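Local coordinates for periplasmic beta-glucosidase (Pseudomonas aeruginosa, PDB 6R5T), which probably hydrolyses terminal, non-reducing beta-D-glucosyl residues to release beta-D-glucose, as a periplasmic family 3 glycoside hydrolase, at residues S115-D120 / E347-R352; E140-G143 / L148-L151; P230-R235 / H256-E261; D492-I495 / Q499-L502. The protein carries 1 engineered substitution. All coordinates share one frame; numbering follows the deposited sequence.

Contact 1: residues S115-D120 / E347-R352; sequences SADGLD and ESRLHR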
loop_
_atom_site.group_PDB
_atom_site.type_symbol
_atom_site.label_atom_id
_atom_site.label_comp_id
_atom_site.label_asym_id
_atom_site.label_seq_id
_atom_site.Cartn_x
_atom_site.Cartn_y
_atom_site.Cartn_z
ATOM N N SER A 115 37.075 -5.201 -12.748
ATOM C CA SER A 115 38.365 -4.447 -12.780
ATOM C C SER A 115 39.305 -5.160 -13.768
ATOM O O SER A 115 40.055 -4.451 -14.500
ATOM C CB SER A 115 38.940 -4.302 -11.394
ATOM O OG SER A 115 39.272 -5.581 -10.811
ATOM N N ALA A 116 39.203 -6.483 -13.904
ATOM C CA ALA A 116 40.029 -7.243 -14.886
ATOM C C ALA A 116 39.685 -6.817 -16.302
ATOM O O ALA A 116 40.551 -6.941 -17.204
ATOM C CB ALA A 116 39.847 -8.749 -14.735
ATOM N N ASP A 117 38.477 -6.301 -16.532
ATOM C CA ASP A 117 38.035 -5.803 -17.846
ATOM C C ASP A 117 38.218 -4.282 -17.952
ATOM O O ASP A 117 37.865 -3.763 -19.015
ATOM C CB ASP A 117 36.587 -6.198 -18.137
ATOM C CG ASP A 117 36.415 -7.694 -18.390
ATOM O OD1 ASP A 117 37.439 -8.379 -18.751
ATOM O OD2 ASP A 117 35.268 -8.182 -18.300
ATOM N N GLY A 118 38.752 -3.623 -16.905
ATOM C CA GLY A 118 39.043 -2.182 -16.976
ATOM C C GLY A 118 38.016 -1.306 -16.299
ATOM O O GLY A 118 38.204 -0.072 -16.250
ATOM N N LEU A 119 36.954 -1.886 -15.737
ATOM C CA LEU A 119 35.990 -1.042 -14.989
ATOM C C LEU A 119 36.516 -0.556 -13.644
ATOM O O LEU A 119 37.185 -1.289 -12.915
ATOM C CB LEU A 119 34.704 -1.859 -14.790
ATOM C CG LEU A 119 33.950 -2.081 -16.095
ATOM C CD1 LEU A 119 32.998 -3.276 -15.948
ATOM C CD2 LEU A 119 33.228 -0.816 -16.576
ATOM N N ASP A 120 36.125 0.669 -13.253
ATOM C CA ASP A 120 36.535 1.307 -11.999
ATOM C C ASP A 120 35.397 1.349 -10.978
ATOM O O ASP A 120 35.672 1.638 -9.827
ATOM C CB ASP A 120 36.914 2.767 -12.220
ATOM C CG ASP A 120 37.951 3.005 -13.296
ATOM O OD1 ASP A 120 39.077 2.458 -13.121
ATOM O OD2 ASP A 120 37.606 3.593 -14.340
ATOM N N GLU A 347 36.748 -19.089 -20.986
ATOM C CA GLU A 347 36.420 -19.941 -19.817
ATOM C C GLU A 347 37.393 -19.741 -18.685
ATOM O O GLU A 347 36.975 -19.774 -17.527
ATOM C CB GLU A 347 36.525 -21.425 -20.153
ATOM C CG GLU A 347 35.245 -21.997 -20.575
ATOM C CD GLU A 347 34.113 -21.986 -19.534
ATOM O OE1 GLU A 347 34.267 -22.444 -18.345
ATOM O OE2 GLU A 347 33.101 -21.654 -20.003
ATOM N N SER A 348 38.693 -19.584 -18.986
ATOM C CA SER A 348 39.701 -19.513 -17.916
ATOM C C SER A 348 39.562 -18.214 -17.149
ATOM O O SER A 348 40.199 -18.141 -16.077
ATOM C CB SER A 348 41.114 -19.613 -18.461
ATOM O OG SER A 348 41.311 -18.575 -19.394
ATOM N N ARG A 349 38.764 -17.252 -17.615
ATOM C CA ARG A 349 38.609 -15.967 -16.885
ATOM C C ARG A 349 37.346 -16.028 -15.999
ATOM O O ARG A 349 37.075 -15.051 -15.258
ATOM C CB ARG A 349 38.489 -14.815 -17.894
ATOM C CG ARG A 349 39.727 -14.673 -18.773
ATOM C CD ARG A 349 39.669 -13.439 -19.617
ATOM N NE ARG A 349 39.998 -12.257 -18.841
ATOM C CZ ARG A 349 39.269 -11.131 -18.739
ATOM N NH1 ARG A 349 38.086 -11.010 -19.298
ATOM N NH2 ARG A 349 39.739 -10.107 -18.049
ATOM N N LEU A 350 36.576 -17.116 -16.081
ATOM C CA LEU A 350 35.398 -17.288 -15.180
ATOM C C LEU A 350 35.812 -17.834 -13.822
ATOM O O LEU A 350 37.004 -18.235 -13.575
ATOM C CB LEU A 350 34.377 -18.193 -15.833
ATOM C CG LEU A 350 33.743 -17.701 -17.123
ATOM C CD1 LEU A 350 32.835 -18.764 -17.672
ATOM C CD2 LEU A 350 32.947 -16.410 -16.935
ATOM N N HIS A 351 34.863 -17.795 -12.896
ATOM C CA HIS A 351 35.030 -18.257 -11.514
ATOM C C HIS A 351 33.880 -19.205 -11.204
ATOM O O HIS A 351 33.075 -18.899 -10.280
ATOM C CB HIS A 351 35.157 -17.095 -10.534
ATOM C CG HIS A 351 36.382 -16.281 -10.748
ATOM N ND1 HIS A 351 36.453 -15.292 -11.710
ATOM C CD2 HIS A 351 37.609 -16.382 -10.187
ATOM C CE1 HIS A 351 37.695 -14.811 -11.739
ATOM N NE2 HIS A 351 38.430 -15.475 -10.820
ATOM N N ARG A 352 33.823 -20.329 -11.926
ATOM C CA ARG A 352 32.655 -21.235 -11.793
ATOM C C ARG A 352 32.623 -21.876 -10.416
ATOM O O ARG A 352 31.518 -22.090 -9.927
ATOM C CB ARG A 352 32.606 -22.291 -12.886
ATOM C CG ARG A 352 32.361 -21.733 -14.275
ATOM C CD ARG A 352 32.283 -22.842 -15.266
ATOM N NE ARG A 352 32.051 -22.404 -16.622
ATOM C CZ ARG A 352 30.875 -22.100 -17.140
ATOM N NH1 ARG A 352 29.797 -22.178 -16.386
ATOM N NH2 ARG A 352 30.744 -21.700 -18.387
#
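R349 and D117 show how one long side chain can tie together two parts of a chain whose backbones stay well apart. The main interaction is a salt bridge in which the arginine grips end-on, both terminal nitrogens going to the same oxygen. R349 NH1 lies 2.8 Å from D117 OD1, with an N-H...O angle of 152°, and meets the syn lone pair of that oxygen. R349 NH2, at 3.0 Å from D117 OD1, approaches on the same syn side but out of the carboxylate plane, since the two flat groups are turned 38° against each other. A bend at chi3 (78°) carries the guanidinium to its partner. The other carboxylate oxygen, D117 OD2, is taken by R85 and H84, so this buried acid is probably kept ionised by its basic surroundings.

Van der Waals contact is slight: A116 CB rests 3.6 Å from R349 NH2, off the guanidinium plane. Backbone geometry places the acid, which follows the last helical residues; at G118 a positive phi closes the helix with a Schellman motif.

A second salt bridge stays inside 347-352. R352 meets E347 side-on, NE to OE1 at 2.8 Å and NH2 to OE2 at 2.9 Å, both nearly straight.

The contact joins the C-terminal end of helix 100-116 to the loop between helices 307-323 and 352-362, where H351 takes the N-cap position of the latter and bonds E113 of helix 100-116. Past G118 the chain enters the barrel sheet, D120 forming backbone bonds to H76 of strand 75-78 and M172 of strand 172-178.

Contact 2: residues E140-G143 / L148-L151; sequences EGFG and LTSL
T149 meets F142 with a side chain whose two branches do different work. At its CB the side chain divides. The hydroxyl branch stands beside the backbone N (chi1 -66°), which brings OG1 back to the carbonyl of D145, four residues back and just ahead of helix 146-161. The same oxygen touches F142 at its root, T149 OG1 lying 3.5 Å from F142 CB. Two waters also reach it. One is 2.9 Å from T149 OG1 and donates to F142 O at 2.9 Å; the other, also 2.9 Å from T149 OG1, takes the N-H of F142 and donates to G143 O at 2.7 Å. Between them they satisfy backbone polar atoms of a buried loop that forms no direct hydrogen bond to the helix segment. The methyl branch, CG2, comes to the edge of the F142 ring, near its plane, and the threonine packs on V127 and I129 as well.

The loop 140-143 thus lies against the start of helix 146-161, with the phenyl ring settled on L152 and M156 farther along that helix. S150 meets P206 and P207 of helix 206-213, while L148 and L151 pack on F676 of strand 672-681 in the fibronectin type III-like domain.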
loop_
_atom_site.group_PDB
_atom_site.type_symbol
_atom_site.label_atom_id
_atom_site.label_comp_id
_atom_site.label_asym_id
_atom_site.label_seq_id
_atom_site.Cartn_x
_atom_site.Cartn_y
_atom_site.Cartn_z
ATOM N N GLU A 140 16.616 -7.272 -6.909
ATOM C CA GLU A 140 17.921 -6.566 -6.779
ATOM C C GLU A 140 18.320 -6.266 -5.351
ATOM O O GLU A 140 19.481 -5.945 -5.166
ATOM C CB GLU A 140 17.845 -5.228 -7.494
ATOM C CG GLU A 140 17.745 -5.424 -8.950
ATOM C CD GLU A 140 17.340 -4.134 -9.591
ATOM O OE1 GLU A 140 18.085 -3.105 -9.353
ATOM O OE2 GLU A 140 16.266 -4.169 -10.274
ATOM N N GLY A 141 17.406 -6.391 -4.378
ATOM C CA GLY A 141 17.745 -6.106 -2.992
ATOM C C GLY A 141 17.912 -7.360 -2.167
ATOM O O GLY A 141 18.013 -8.489 -2.738
ATOM N N PHE A 142 17.940 -7.158 -0.869
ATOM C CA PHE A 142 18.244 -8.228 0.090
ATOM C C PHE A 142 17.024 -8.582 0.931
ATOM O O PHE A 142 17.174 -9.311 1.900
ATOM C CB PHE A 142 19.422 -7.831 0.958
ATOM C CG PHE A 142 20.728 -7.651 0.242
ATOM C CD1 PHE A 142 21.239 -8.645 -0.574
ATOM C CD2 PHE A 142 21.477 -6.512 0.444
ATOM C CE1 PHE A 142 22.499 -8.519 -1.157
ATOM C CE2 PHE A 142 22.713 -6.365 -0.184
ATOM C CZ PHE A 142 23.229 -7.382 -0.951
ATOM N N GLY A 143 15.834 -8.105 0.532
ATOM C CA GLY A 143 14.567 -8.454 1.188
ATOM C C GLY A 143 14.083 -7.336 2.088
ATOM O O GLY A 143 14.307 -6.159 1.773
ATOM N N LEU A 148 19.415 -6.916 8.417
ATOM C CA LEU A 148 20.137 -7.787 7.506
ATOM C C LEU A 148 20.589 -6.937 6.295
ATOM O O LEU A 148 21.753 -7.092 5.883
ATOM C CB LEU A 148 19.234 -8.936 7.082
ATOM C CG LEU A 148 19.877 -9.890 6.099
ATOM C CD1 LEU A 148 21.158 -10.503 6.681
ATOM C CD2 LEU A 148 18.893 -10.982 5.755
ATOM N N THR A 149 19.695 -6.138 5.709
ATOM C CA THR A 149 20.076 -5.368 4.516
ATOM C C THR A 149 21.203 -4.370 4.868
ATOM O O THR A 149 22.142 -4.197 4.037
ATOM C CB THR A 149 18.882 -4.666 3.894
ATOM O OG1 THR A 149 18.007 -5.696 3.408
ATOM C CG2 THR A 149 19.278 -3.705 2.790
ATOM N N SER A 150 21.154 -3.772 6.045
ATOM C CA SER A 150 22.217 -2.828 6.503
ATOM C C SER A 150 23.552 -3.574 6.609
ATOM O O SER A 150 24.598 -3.055 6.146
ATOM C CB SER A 150 21.864 -2.139 7.746
ATOM O OG SER A 150 20.742 -1.308 7.528
ATOM N N LEU A 151 23.538 -4.749 7.204
ATOM C CA LEU A 151 24.769 -5.536 7.356
ATOM C C LEU A 151 25.329 -5.874 5.972
ATOM O O LEU A 151 26.542 -5.665 5.713
ATOM C CB LEU A 151 24.418 -6.796 8.159
ATOM C CG LEU A 151 25.571 -7.698 8.566
ATOM C CD1 LEU A 151 25.081 -8.651 9.655
ATOM C CD2 LEU A 151 26.085 -8.553 7.451
HETATM O O HOH W 1 16.547 -8.012 4.371
HETATM O O HOH W 2 16.669 -5.016 0.981
#

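Contact 3: residues P230-R235 / H256-E261; sequences PATANR and HGAVKE. With GAL (beta-D-galactopyranose), chain C; BGC (beta-D-glucopyranose), chain B.
T232 packs on A258 and V259 within the TIM-barrel domain of this family, where parallel strands 218-221 and 251-253 are joined in a beta-alpha-beta crossover by helix 235-245. T232 lies in the turn leading into that helix, and A258 and V259 lie in a short, weakly bonded helical turn after strand 251-253. The first shell is small and contains no hydrogen bond: T232 OG1 touches A258 CB at 3.6 Å, and T232 CG2 meets V259 CG2 at 4.1 Å. With OG1 beside the backbone N (chi1 -55°) and the methyl anti to it, T232 straddles A258 and V259, its hydroxyl over A258 and its methyl at V259. Around this, A278 of helix 271-281 covers both T232 and V259, and V221 backs T232 from the barrel sheet.

The same helical turn follows H256, a residue of the sugar pocket. H256 CB is 3.4 Å from BGC O4 and H256 CD2 is 3.7 Å from GAL C1, so the histidine lies obliquely at the glycosidic linkage. D79, R137, K176, H177 and E486 hydrogen-bond the glucose. G257 turns the chain from pocket to helix with a positive phi, and E261 forms a salt bridge with R585 of the second subunit. Two residues after T232, N234 occupies the N-cap of helix 235-245, its OD1 accepting from L237 N.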
loop_
_atom_site.group_PDB
_atom_site.type_symbol
_atom_site.label_atom_id
_atom_site.label_comp_id
_atom_site.label_asym_id
_atom_site.label_seq_id
_atom_site.Cartn_x
_atom_site.Cartn_y
_atom_site.Cartn_z
ATOM N N PRO A 230 11.023 14.905 -5.607
ATOM C CA PRO A 230 11.954 13.986 -6.267
ATOM C C PRO A 230 13.313 13.989 -5.567
ATOM O O PRO A 230 13.873 15.058 -5.257
ATOM C CB PRO A 230 12.071 14.535 -7.693
ATOM C CG PRO A 230 10.773 15.246 -7.912
ATOM C CD PRO A 230 10.430 15.832 -6.560
ATOM N N ALA A 231 13.895 12.814 -5.372
ATOM C CA ALA A 231 15.208 12.675 -4.739
ATOM C C ALA A 231 16.237 13.584 -5.448
ATOM O O ALA A 231 17.072 14.180 -4.764
ATOM C CB ALA A 231 15.619 11.233 -4.729
ATOM N N THR A 232 16.147 13.646 -6.759
ATOM C CA THR A 232 17.113 14.398 -7.602
ATOM C C THR A 232 17.061 15.883 -7.264
ATOM O O THR A 232 18.074 16.573 -7.533
ATOM C CB THR A 232 16.815 14.112 -9.062
ATOM O OG1 THR A 232 16.854 12.701 -9.225
ATOM C CG2 THR A 232 17.816 14.764 -10.005
ATOM N N ALA A 233 15.944 16.401 -6.726
ATOM C CA ALA A 233 15.812 17.835 -6.367
ATOM C C ALA A 233 15.699 18.039 -4.864
ATOM O O ALA A 233 15.208 19.104 -4.447
ATOM C CB ALA A 233 14.611 18.426 -7.036
ATOM N N ASN A 234 16.078 17.054 -4.074
ATOM C CA ASN A 234 15.756 17.022 -2.633
ATOM C C ASN A 234 16.975 17.448 -1.828
ATOM O O ASN A 234 17.836 16.604 -1.509
ATOM C CB ASN A 234 15.242 15.635 -2.267
ATOM C CG ASN A 234 14.501 15.664 -0.961
ATOM O OD1 ASN A 234 15.003 16.251 0.010
ATOM N ND2 ASN A 234 13.361 14.973 -0.916
ATOM N N ARG A 235 17.087 18.750 -1.551
ATOM C CA ARG A 235 18.268 19.268 -0.839
ATOM C C ARG A 235 18.324 18.732 0.599
ATOM O O ARG A 235 19.423 18.470 1.114
ATOM C CB ARG A 235 18.263 20.790 -0.866
ATOM C CG ARG A 235 19.562 21.402 -0.360
ATOM C CD ARG A 235 19.564 22.913 -0.568
ATOM N NE ARG A 235 20.564 23.443 0.342
ATOM C CZ ARG A 235 21.852 23.554 0.097
ATOM N NH1 ARG A 235 22.341 23.261 -1.105
ATOM N NH2 ARG A 235 22.645 24.004 1.063
ATOM N N HIS A 256 19.375 7.880 -14.480
ATOM C CA HIS A 256 19.478 7.979 -15.941
ATOM C C HIS A 256 18.402 8.925 -16.483
ATOM O O HIS A 256 17.227 8.588 -16.388
ATOM C CB HIS A 256 19.363 6.560 -16.467
ATOM C CG HIS A 256 19.632 6.507 -17.908
ATOM N ND1 HIS A 256 18.801 7.093 -18.843
ATOM C CD2 HIS A 256 20.676 5.967 -18.588
ATOM C CE1 HIS A 256 19.329 6.930 -20.044
ATOM N NE2 HIS A 256 20.452 6.214 -19.911
ATOM N N GLY A 257 18.746 10.134 -16.963
ATOM C CA GLY A 257 17.732 11.106 -17.376
ATOM C C GLY A 257 16.958 11.727 -16.194
ATOM O O GLY A 257 15.937 12.350 -16.405
ATOM N N ALA A 258 17.418 11.514 -14.966
ATOM C CA ALA A 258 16.688 11.940 -13.744
ATOM C C ALA A 258 16.583 13.468 -13.658
ATOM O O ALA A 258 15.561 13.967 -13.172
ATOM C CB ALA A 258 17.387 11.404 -12.526
ATOM N N VAL A 259 17.621 14.199 -14.056
ATOM C CA VAL A 259 17.533 15.685 -13.993
ATOM C C VAL A 259 16.410 16.146 -14.918
ATOM O O VAL A 259 15.530 16.922 -14.526
ATOM C CB VAL A 259 18.882 16.352 -14.302
ATOM C CG1 VAL A 259 18.714 17.848 -14.318
ATOM C CG2 VAL A 259 19.965 15.893 -13.323
ATOM N N LYS A 260 16.389 15.683 -16.162
ATOM C CA LYS A 260 15.314 16.097 -17.077
ATOM C C LYS A 260 13.939 15.653 -16.591
ATOM O O LYS A 260 12.950 16.369 -16.808
ATOM C CB LYS A 260 15.677 15.512 -18.444
ATOM C CG LYS A 260 14.733 15.932 -19.538
ATOM C CD LYS A 260 15.197 15.451 -20.916
ATOM C CE LYS A 260 14.197 15.867 -21.972
ATOM N NZ LYS A 260 14.629 15.481 -23.339
ATOM N N GLU A 261 13.854 14.496 -15.911
ATOM C CA GLU A 261 12.566 13.985 -15.381
ATOM C C GLU A 261 11.962 14.938 -14.340
ATOM O O GLU A 261 10.770 14.816 -14.028
ATOM C CB GLU A 261 12.685 12.581 -14.781
ATOM C CG GLU A 261 12.885 11.510 -15.831
ATOM C CD GLU A 261 13.052 10.095 -15.263
ATOM O OE1 GLU A 261 12.639 9.854 -14.113
ATOM O OE2 GLU A 261 13.636 9.250 -15.985
HETATM C C1 GAL C . 19.823 2.658 -17.197
HETATM C C2 GAL C . 21.057 1.793 -17.524
HETATM C C3 GAL C . 20.914 1.296 -18.967
HETATM C C4 GAL C . 19.588 0.505 -19.077
HETATM C C5 GAL C . 18.435 1.416 -18.611
HETATM C C6 GAL C . 17.110 0.664 -18.560
HETATM O O2 GAL C . 22.230 2.575 -17.367
HETATM O O3 GAL C . 22.029 0.423 -19.240
HETATM O O4 GAL C . 19.750 -0.622 -18.184
HETATM O O5 GAL C . 18.634 1.894 -17.235
HETATM O O6 GAL C . 16.083 1.549 -18.049
HETATM C C2 BGC B . 21.173 1.568 -12.810
HETATM C C3 BGC B . 21.207 2.567 -13.985
HETATM C C4 BGC B . 19.902 2.318 -14.790
HETATM C C5 BGC B . 18.733 2.618 -13.834
HETATM C C6 BGC B . 17.380 2.362 -14.461
HETATM C C1 BGC B . 19.901 1.804 -11.987
HETATM O O1 BGC B . 19.911 0.785 -11.036
HETATM O O2 BGC B . 22.289 1.658 -11.933
HETATM O O3 BGC B . 22.341 2.260 -14.821
HETATM O O4 BGC B . 19.889 3.241 -15.891
HETATM O O5 BGC B . 18.746 1.667 -12.811
HETATM O O6 BGC B . 16.344 2.694 -13.530
#

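Contact 4: residues D492-I495 / Q499-L502; sequences DLRI and QRRL
R494 and R500 lay their guanidinium groups flat on one another, a like-charged stack where an Asx turn leads into helix 497-508 of the second, alpha/beta domain. The tight part of the contact lies beneath it. I495 CG2 presses on Q499 CB at 3.6 Å, and its CB lies on the methylene CG of R500. The amide of Q499 is used outside the contact, its NE2 bonding V432 O and its OE1 taking the N-H of G478. R500 NE donates to I495 O at 2.9 Å, with an N-H...O angle of 144°, the acceptor lying close to the guanidinium plane; a bend at chi3 (-76°) brings the arginine round to it.

The outer side, where R494 is exposed, is more polar but still closely stacked. There the guanidinium centres are 3.9 Å apart with planes at 17°, and R500 NH2 stands over the middle of the R494 group. D492 probably offsets the shared positive charge: it holds R494 side-on, NE to OD1 and NH2 to OD2, each at 3.0 Å. D492 OD1 also accepts the backbone N-H of R494, which closes the Asx turn, the two donors coming from opposite faces of the carboxylate. E528 of helix 526-531 packs against I495 and R500. One water completes the polar side, accepting from R500 NH2 at 2.9 Å while donating to D492 OD2 at 2.7 Å and to I495 O at 3.0 Å.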
loop_
_atom_site.group_PDB
_atom_site.type_symbol
_atom_site.label_atom_id
_atom_site.label_comp_id
_atom_site.label_asym_id
_atom_site.label_seq_id
_atom_site.Cartn_x
_atom_site.Cartn_y
_atom_site.Cartn_z
ATOM N N ASP A 492 -0.291 -9.920 -10.020
ATOM C CA ASP A 492 -0.584 -11.324 -9.662
ATOM C C ASP A 492 0.753 -11.864 -9.154
ATOM O O ASP A 492 1.728 -11.667 -9.864
ATOM C CB ASP A 492 -1.095 -12.041 -10.907
ATOM C CG ASP A 492 -1.473 -13.494 -10.775
ATOM O OD1 ASP A 492 -1.264 -14.058 -9.729
ATOM O OD2 ASP A 492 -1.936 -14.082 -11.804
ATOM N N LEU A 493 0.804 -12.501 -8.008
ATOM C CA LEU A 493 2.076 -13.056 -7.492
ATOM C C LEU A 493 2.131 -14.574 -7.695
ATOM O O LEU A 493 3.108 -15.178 -7.246
ATOM C CB LEU A 493 2.261 -12.732 -6.008
ATOM C CG LEU A 493 2.272 -11.229 -5.688
ATOM C CD1 LEU A 493 2.310 -11.102 -4.191
ATOM C CD2 LEU A 493 3.462 -10.522 -6.338
ATOM N N ARG A 494 1.173 -15.151 -8.386
ATOM C CA ARG A 494 1.207 -16.613 -8.624
ATOM C C ARG A 494 2.220 -16.976 -9.712
ATOM O O ARG A 494 2.658 -16.150 -10.523
ATOM C CB ARG A 494 -0.177 -17.115 -9.021
ATOM C CG ARG A 494 -1.187 -17.042 -7.893
ATOM C CD ARG A 494 -2.595 -17.350 -8.327
ATOM N NE ARG A 494 -3.018 -16.412 -9.347
ATOM C CZ ARG A 494 -4.173 -16.464 -10.010
ATOM N NH1 ARG A 494 -5.070 -17.382 -9.710
ATOM N NH2 ARG A 494 -4.421 -15.596 -10.976
ATOM N N ILE A 495 2.533 -18.258 -9.751
ATOM C CA ILE A 495 3.165 -18.802 -10.966
ATOM C C ILE A 495 2.236 -18.457 -12.114
ATOM O O ILE A 495 1.016 -18.512 -12.011
ATOM C CB ILE A 495 3.369 -20.311 -10.767
ATOM C CG1 ILE A 495 4.401 -20.627 -9.689
ATOM C CG2 ILE A 495 3.691 -21.007 -12.064
ATOM C CD1 ILE A 495 4.537 -22.096 -9.314
ATOM N N GLN A 499 1.609 -22.194 -16.677
ATOM C CA GLN A 499 2.415 -23.144 -15.902
ATOM C C GLN A 499 1.591 -23.791 -14.772
ATOM O O GLN A 499 1.888 -24.930 -14.407
ATOM C CB GLN A 499 3.663 -22.440 -15.414
ATOM C CG GLN A 499 4.591 -21.995 -16.535
ATOM C CD GLN A 499 5.748 -21.233 -15.940
ATOM O OE1 GLN A 499 6.492 -21.846 -15.171
ATOM N NE2 GLN A 499 5.881 -19.937 -16.240
ATOM N N ARG A 500 0.664 -23.060 -14.145
ATOM C CA ARG A 500 -0.172 -23.685 -13.075
ATOM C C ARG A 500 -1.087 -24.732 -13.708
ATOM O O ARG A 500 -1.306 -25.775 -13.076
ATOM C CB ARG A 500 -1.009 -22.648 -12.325
ATOM C CG ARG A 500 -0.140 -21.729 -11.498
ATOM C CD ARG A 500 -0.875 -20.814 -10.521
ATOM N NE ARG A 500 -1.454 -19.749 -11.269
ATOM C CZ ARG A 500 -2.724 -19.677 -11.622
ATOM N NH1 ARG A 500 -3.571 -20.586 -11.175
ATOM N NH2 ARG A 500 -3.143 -18.662 -12.353
ATOM N N ARG A 501 -1.540 -24.498 -14.935
ATOM C CA ARG A 501 -2.354 -25.520 -15.652
ATOM C C ARG A 501 -1.496 -26.775 -15.830
ATOM O O ARG A 501 -2.003 -27.918 -15.614
ATOM C CB ARG A 501 -2.782 -24.936 -16.994
ATOM C CG ARG A 501 -3.727 -25.847 -17.755
ATOM C CD ARG A 501 -4.156 -25.113 -19.013
ATOM N NE ARG A 501 -5.030 -25.984 -19.790
ATOM C CZ ARG A 501 -5.334 -25.797 -21.075
ATOM N NH1 ARG A 501 -4.785 -24.810 -21.761
ATOM N NH2 ARG A 501 -6.131 -26.659 -21.682
ATOM N N LEU A 502 -0.254 -26.607 -16.245
ATOM C CA LEU A 502 0.744 -27.706 -16.383
ATOM C C LEU A 502 0.887 -28.458 -15.057
ATOM O O LEU A 502 0.837 -29.709 -15.001
ATOM C CB LEU A 502 2.079 -27.130 -16.891
ATOM C CG LEU A 502 3.276 -28.060 -16.887
ATOM C CD1 LEU A 502 3.039 -29.200 -17.870
ATOM C CD2 LEU A 502 4.530 -27.281 -17.226
HETATM O O HOH W 3 -1.188 -16.543 -12.659
#

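In the fold
Contacts 2 and 3 both lie within the barrel domain, their centres 24 Å apart, and along the chain both fall between the two segments of contact 1, which brings the end of a barrel helix to the connection leading into the second domain. Contact 4 belongs to that second domain, with centres 38 Å from those of contacts 1 and 3 and 27 Å from that of contact 2. Contact 3 alone reaches the bound sugars, through H256; the side chain of F142 in contact 2 is about 13 Å from a bound glucose. E486, which bonds both sugars, precedes contact 4 in the same loop after strand 472-478, so the pocket draws on both domains.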